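Local coordinates for A-adding tRNA nucleotidyltransferase (Aquifex aeolicus, PDB 4WBY), which adds the terminal adenosine to tRNAs ending in CC at their 3' end, using ATP and releasing diphosphate, at residues 167-170 with 171-175; 205-208 with 209-213; 288-291 with 292-296. One frame throughout, in Å; residues are numbered along the deposited sequence.

Interaction 1: 167-170 with 171-175; sequences ILRA and LRFAG. With SO4 (sulfate ion), chain D.
Arg169 and Arg172, one helical turn apart, bring their guanidinium groups together almost at right angles (planes 88° apart). Arg172 NH2 sits over a face of the Arg169 group, 3.3 Å from Arg169 NH1, which in turn lies in the plane of the Arg172 group at its edge. Arg172 sends CG anti to the backbone N (chi1 172°) and bends at its third torsion, and the two arginines run side by side in the same direction. Phe173 joins them: Arg169 NH2 approaches the edge of its ring, 3.7 Å from CE2.

The opposite character belongs to the apolar flank. There Leu171 CG presses to 3.4 Å from Ile167 O, and Ile167, Leu168, Ala170 and Leu171 are buried against helices 183-194, 203-214 and 219-228. The arginine side, where Arg169 is partly exposed, takes in water and an anion. Water 1 accepts from Arg169 NH1 and Arg172 NH2, both at 2.9 Å. Arg172 NH1 gives a nearly straight bond (173°) to sulfate O3 at 3.1 Å; Arg35 and Arg176 bind the same ion.

Salt bridges from Arg169 to Asp119 and from Arg172 to Glu209 hold the two guanidinium groups and probably offset part of their charge. Residues 167-172 bind ATP, and a sulfate, probably from the crystallisation liquor, held among arginines beside them is consistent with the nucleotide pocket of a class II tRNA nucleotidyltransferase.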
# COMPACT_ATOMS: atom_id res chain seq x y z
N ILE A 167 -9.24 -9.88 7.95
CA ILE A 167 -10.29 -9.80 6.93
C ILE A 167 -9.85 -8.86 5.81
O ILE A 167 -9.91 -9.20 4.62
CB ILE A 167 -11.62 -9.31 7.53
CG1 ILE A 167 -12.18 -10.33 8.53
CG2 ILE A 167 -12.65 -8.98 6.43
CD1 ILE A 167 -13.28 -9.77 9.42
N LEU A 168 -9.40 -7.67 6.18
CA LEU A 168 -8.93 -6.71 5.19
C LEU A 168 -7.63 -7.19 4.54
O LEU A 168 -7.46 -7.03 3.33
CB LEU A 168 -8.73 -5.32 5.82
CG LEU A 168 -9.97 -4.61 6.37
CD1 LEU A 168 -9.59 -3.22 6.85
CD2 LEU A 168 -11.10 -4.54 5.35
N ARG A 169 -6.72 -7.76 5.33
CA ARG A 169 -5.44 -8.21 4.79
C ARG A 169 -5.65 -9.30 3.74
O ARG A 169 -4.95 -9.31 2.72
CB ARG A 169 -4.53 -8.75 5.90
CG ARG A 169 -4.08 -7.71 6.90
CD ARG A 169 -3.16 -8.31 7.96
NE ARG A 169 -2.00 -9.00 7.39
CZ ARG A 169 -0.82 -8.43 7.17
NH1 ARG A 169 -0.63 -7.14 7.46
NH2 ARG A 169 0.17 -9.15 6.66
N ALA A 170 -6.60 -10.19 3.98
CA ALA A 170 -6.89 -11.26 3.01
C ALA A 170 -7.22 -10.67 1.65
O ALA A 170 -6.79 -11.18 0.61
CB ALA A 170 -8.03 -12.14 3.50
N LEU A 171 -8.01 -9.60 1.67
CA LEU A 171 -8.47 -8.99 0.43
C LEU A 171 -7.34 -8.20 -0.23
O LEU A 171 -7.26 -8.15 -1.46
CB LEU A 171 -9.69 -8.11 0.72
CG LEU A 171 -10.84 -8.85 1.41
CD1 LEU A 171 -12.07 -7.95 1.56
CD2 LEU A 171 -11.18 -10.15 0.67
N ARG A 172 -6.45 -7.62 0.57
CA ARG A 172 -5.27 -6.96 -0.01
C ARG A 172 -4.39 -7.97 -0.76
O ARG A 172 -4.00 -7.71 -1.90
CB ARG A 172 -4.44 -6.24 1.06
CG ARG A 172 -3.11 -5.72 0.52
CD ARG A 172 -2.53 -4.60 1.38
NE ARG A 172 -2.27 -4.99 2.77
CZ ARG A 172 -1.13 -5.52 3.21
NH1 ARG A 172 -0.13 -5.74 2.38
NH2 ARG A 172 -1.01 -5.81 4.50
N PHE A 173 -4.10 -9.11 -0.15
CA PHE A 173 -3.27 -10.10 -0.83
C PHE A 173 -4.01 -10.73 -2.02
O PHE A 173 -3.39 -10.95 -3.06
CB PHE A 173 -2.77 -11.17 0.14
CG PHE A 173 -1.79 -10.64 1.15
CD1 PHE A 173 -0.61 -10.03 0.74
CD2 PHE A 173 -2.06 -10.72 2.50
CE1 PHE A 173 0.29 -9.53 1.67
CE2 PHE A 173 -1.16 -10.23 3.43
CZ PHE A 173 0.02 -9.63 3.02
N ALA A 174 -5.31 -10.98 -1.87
CA ALA A 174 -6.07 -11.54 -2.99
C ALA A 174 -6.03 -10.59 -4.19
O ALA A 174 -5.79 -11.02 -5.32
CB ALA A 174 -7.52 -11.84 -2.58
N GLY A 175 -6.25 -9.30 -3.94
CA GLY A 175 -6.25 -8.33 -5.02
C GLY A 175 -4.86 -8.10 -5.61
O GLY A 175 -4.70 -8.00 -6.83
S SO4 D . 3.66 -7.48 3.02
O1 SO4 D . 3.97 -8.90 3.31
O2 SO4 D . 3.64 -7.32 1.57
O3 SO4 D . 2.37 -7.09 3.60
O4 SO4 D . 4.73 -6.66 3.57
O HOH W 1 1.57 -6.27 5.76

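Interaction 2: 205-208 with 209-213; sequences RLIN and EIKLA
Lys211 starts with CG beside its backbone N (chi1 -68°), runs on nearly straight, and then turns at its third torsion (66°), a path that folds the chain back over the preceding turn and carries NZ toward Asn208. The Asn208 side chain starts with a similar first torsion (-73°), and the two side chains lie side by side, pointing the same way. Even so, the amide and the ammonium do not meet directly: Asn208 OD1 and Lys211 NZ remain 4.1 Å apart. Water 2 closes the gap, donating to Asn208 OD1 at 2.9 Å and accepting from Lys211 NZ at 3.0 Å. The amide presents OD1, not ND2, to the lysine side, which suits a donating water.

Below the polar tip the lysine behaves as a hydrocarbon. Its CG rests 3.3 Å from Ile207 O, and its CD meets Ile207 CG2 at 3.8 Å, the two side chains crossing at a slant. Lys211 N is bonded to the same Ile207 O at 3.0 Å, which makes this carbonyl both a helix acceptor and a surface for the aliphatic chain.

Round the helix the character changes. Glu209 directs a buried carboxylate to helix 165-177, where it forms a salt bridge with Arg172. Arg205, one of the ATP-binding residues, is paired with Asp163. Leu206 packs on Val165 and Leu198, and Ile210 on Tyr226 of helix 219-228.

The chemistry implies two quite different electrostatic settings on one helix: at its outer side the Lys211 ammonium would probably polarise water 2, strengthening the bond it donates to Asn208 OD1, whereas the buried Glu209 carboxylate is probably stabilised by Arg172, with Arg169 a more distant, weak partner.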
# COMPACT_ATOMS: atom_id res chain seq x y z
N ARG A 205 -5.72 -0.25 13.94
CA ARG A 205 -5.16 -1.32 13.12
C ARG A 205 -5.93 -1.49 11.81
O ARG A 205 -5.33 -1.78 10.77
CB ARG A 205 -5.10 -2.62 13.91
CG ARG A 205 -4.10 -2.54 15.05
CD ARG A 205 -3.87 -3.87 15.74
NE ARG A 205 -3.30 -4.87 14.85
CZ ARG A 205 -3.88 -6.03 14.57
NH1 ARG A 205 -5.03 -6.36 15.13
NH2 ARG A 205 -3.29 -6.88 13.73
N LEU A 206 -7.24 -1.28 11.84
CA LEU A 206 -8.02 -1.29 10.60
C LEU A 206 -7.59 -0.16 9.68
O LEU A 206 -7.40 -0.35 8.48
CB LEU A 206 -9.52 -1.17 10.88
CG LEU A 206 -10.19 -2.35 11.59
CD1 LEU A 206 -11.68 -2.08 11.78
CD2 LEU A 206 -9.97 -3.64 10.80
N ILE A 207 -7.44 1.03 10.25
CA ILE A 207 -7.04 2.21 9.47
C ILE A 207 -5.66 1.98 8.86
O ILE A 207 -5.43 2.28 7.68
CB ILE A 207 -7.05 3.49 10.35
CG1 ILE A 207 -8.45 4.11 10.43
CG2 ILE A 207 -6.11 4.55 9.77
CD1 ILE A 207 -9.58 3.18 10.73
N ASN A 208 -4.74 1.42 9.64
CA ASN A 208 -3.40 1.15 9.13
C ASN A 208 -3.43 0.19 7.95
O ASN A 208 -2.66 0.34 7.00
CB ASN A 208 -2.49 0.58 10.23
CG ASN A 208 -2.08 1.61 11.25
OD1 ASN A 208 -2.16 2.82 10.99
ND2 ASN A 208 -1.64 1.15 12.41
N GLU A 209 -4.34 -0.77 7.99
CA GLU A 209 -4.42 -1.74 6.91
C GLU A 209 -5.01 -1.10 5.65
O GLU A 209 -4.57 -1.39 4.53
CB GLU A 209 -5.23 -2.97 7.35
CG GLU A 209 -5.55 -3.97 6.26
CD GLU A 209 -4.34 -4.47 5.48
OE1 GLU A 209 -3.21 -4.54 6.03
OE2 GLU A 209 -4.52 -4.80 4.30
N ILE A 210 -5.98 -0.18 5.81
CA ILE A 210 -6.51 0.51 4.63
C ILE A 210 -5.42 1.39 4.01
O ILE A 210 -5.32 1.49 2.78
CB ILE A 210 -7.74 1.36 4.98
CG1 ILE A 210 -8.87 0.45 5.48
CG2 ILE A 210 -8.22 2.15 3.77
CD1 ILE A 210 -10.11 1.20 5.97
N LYS A 211 -4.58 1.99 4.85
CA LYS A 211 -3.46 2.79 4.36
C LYS A 211 -2.49 1.93 3.55
O LYS A 211 -1.95 2.38 2.56
CB LYS A 211 -2.74 3.49 5.52
CG LYS A 211 -3.61 4.57 6.19
CD LYS A 211 -3.08 4.99 7.55
CE LYS A 211 -1.75 5.70 7.43
NZ LYS A 211 -1.28 6.19 8.76
N LEU A 212 -2.29 0.68 3.96
CA LEU A 212 -1.44 -0.22 3.18
C LEU A 212 -2.10 -0.58 1.85
O LEU A 212 -1.43 -0.62 0.81
CB LEU A 212 -1.12 -1.50 3.97
CG LEU A 212 -0.18 -1.28 5.17
CD1 LEU A 212 0.06 -2.58 5.91
CD2 LEU A 212 1.14 -0.67 4.73
N ALA A 213 -3.40 -0.81 1.87
CA ALA A 213 -4.10 -1.16 0.64
C ALA A 213 -4.02 -0.05 -0.41
O ALA A 213 -3.84 -0.34 -1.61
CB ALA A 213 -5.56 -1.50 0.93
O HOH W 2 0.09 3.60 9.41

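Interaction 3: 288-291 with 292-296; sequences KHFL and EEMSA
Lys288 and Glu292, four residues apart, supply the ionic part of this contact. The lysine is extended until its last torsion, where it bends (chi4 -72°) and delivers NZ to Glu292 OE2 at 3.0 Å. The salt bridge reaches the syn side of the oxygen, but the ammonium stands 33° out of the carboxylate plane, and the two side chains cross on an exposed surface. The Glu293 carboxylate instead pairs with Arg203 of helix 203-214.

Aromatic and apolar contacts make up the second group. Phe290 and Met294 lie alongside each other, and Met294 CG sits over one face of the ring, offset toward the rim at CZ, in a CH-pi contact 3.9 Å from the centroid and 17° off the normal. The sulfur is placed more obliquely, with Met294 SD 4.6 Å from the centroid of the Phe290 ring, a Met-aromatic contact. Replacing Phe290 by an alanine would probably leave Met294 CG without the ring face it rests on and open a gap beside Leu275.

Backbone bonds form the third group. The helical ladder ends with Met294 N bonded to Phe290 O at 2.9 Å. Ser295 then takes positive phi, its N bonded to Glu292 O at 3.0 Å, and Ala296 N turns back to Leu291 O at 2.9 Å. This is a Schellman motif, complete with its usual apolar partner contact across the helix end: Leu291 CB and Ala296 CB are 4.0 Å apart.

The capped end is wedged between two helices. Phe290, Leu291 and Ala296 face helix 271-278 through Leu275, Leu276 and Trp272, while Glu293 and Met294 turn to helix 203-214, Met294 touching Ile210, Lys211 and Leu214.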
# COMPACT_ATOMS: atom_id res chain seq x y z
N LYS A 288 -13.78 14.70 6.37
CA LYS A 288 -12.63 15.41 6.92
C LYS A 288 -12.02 14.63 8.08
O LYS A 288 -10.80 14.43 8.14
CB LYS A 288 -13.04 16.82 7.38
CG LYS A 288 -11.97 17.62 8.12
CD LYS A 288 -12.48 19.02 8.47
CE LYS A 288 -11.45 19.82 9.26
NZ LYS A 288 -11.29 19.31 10.65
N HIS A 289 -12.88 14.18 9.00
CA HIS A 289 -12.44 13.41 10.16
C HIS A 289 -11.79 12.08 9.75
O HIS A 289 -10.78 11.68 10.34
CB HIS A 289 -13.61 13.13 11.10
CG HIS A 289 -13.24 12.29 12.29
ND1 HIS A 289 -12.58 12.80 13.39
CD2 HIS A 289 -13.42 10.97 12.53
CE1 HIS A 289 -12.39 11.83 14.26
NE2 HIS A 289 -12.89 10.71 13.77
N PHE A 290 -12.37 11.41 8.76
CA PHE A 290 -11.82 10.14 8.30
C PHE A 290 -10.43 10.34 7.71
O PHE A 290 -9.51 9.57 7.99
CB PHE A 290 -12.75 9.48 7.28
CG PHE A 290 -12.20 8.19 6.71
CD1 PHE A 290 -12.07 7.07 7.52
CD2 PHE A 290 -11.83 8.10 5.38
CE1 PHE A 290 -11.56 5.89 7.00
CE2 PHE A 290 -11.33 6.92 4.86
CZ PHE A 290 -11.19 5.82 5.68
N LEU A 291 -10.26 11.39 6.91
CA LEU A 291 -8.94 11.63 6.32
C LEU A 291 -7.92 11.98 7.40
O LEU A 291 -6.76 11.60 7.29
CB LEU A 291 -9.00 12.73 5.26
CG LEU A 291 -9.80 12.35 4.00
CD1 LEU A 291 -9.91 13.55 3.08
CD2 LEU A 291 -9.18 11.16 3.26
N GLU A 292 -8.35 12.68 8.44
CA GLU A 292 -7.45 12.97 9.56
C GLU A 292 -7.09 11.68 10.31
O GLU A 292 -5.95 11.48 10.73
CB GLU A 292 -8.08 14.00 10.49
CG GLU A 292 -8.15 15.39 9.85
CD GLU A 292 -8.87 16.42 10.70
OE1 GLU A 292 -9.47 16.05 11.74
OE2 GLU A 292 -8.83 17.60 10.32
N GLU A 293 -8.07 10.79 10.46
CA GLU A 293 -7.84 9.49 11.08
C GLU A 293 -6.84 8.66 10.26
O GLU A 293 -6.04 7.90 10.81
CB GLU A 293 -9.17 8.75 11.21
CG GLU A 293 -9.09 7.45 11.94
CD GLU A 293 -10.45 6.97 12.37
OE1 GLU A 293 -11.44 7.26 11.67
OE2 GLU A 293 -10.53 6.32 13.43
N MET A 294 -6.91 8.82 8.95
CA MET A 294 -6.00 8.16 8.02
C MET A 294 -4.63 8.84 7.95
O MET A 294 -3.75 8.37 7.22
CB MET A 294 -6.62 8.13 6.62
CG MET A 294 -7.83 7.19 6.47
SD MET A 294 -7.36 5.46 6.35
CE MET A 294 -6.72 5.44 4.68
N SER A 295 -4.45 9.94 8.68
CA SER A 295 -3.24 10.77 8.58
C SER A 295 -2.95 11.11 7.11
O SER A 295 -1.79 11.06 6.67
CB SER A 295 -2.03 10.07 9.21
OG SER A 295 -2.23 9.85 10.60
N ALA A 296 -3.99 11.45 6.37
CA ALA A 296 -3.82 11.78 4.96
C ALA A 296 -2.89 12.98 4.77
O ALA A 296 -2.88 13.90 5.59
CB ALA A 296 -5.17 12.06 4.31

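Overall arrangement
Helix 203-214, carrying interaction 2, lies between the other two contacts and contributes Arg205 to the ATP site. Interactions 1 and 2 have centres 11 Å apart and are joined by the salt bridge from Arg172 NE to Glu209 OE2 (2.7 Å) and by packing; the Leu212 side chain lies about 6 Å from the sulfate at the nearest atoms. On its other flank, interaction 2 meets interaction 3, their centres 12 Å apart, where Ile210 CG2 packs on Met294 CE at 3.7 Å and Lys211 CE on Met294 O at 3.3 Å. Interactions 1 and 3 do not touch, their nearest atoms about 9 Å apart. Van der Waals packing, partly on backbone carbonyls, joins 2 and 3.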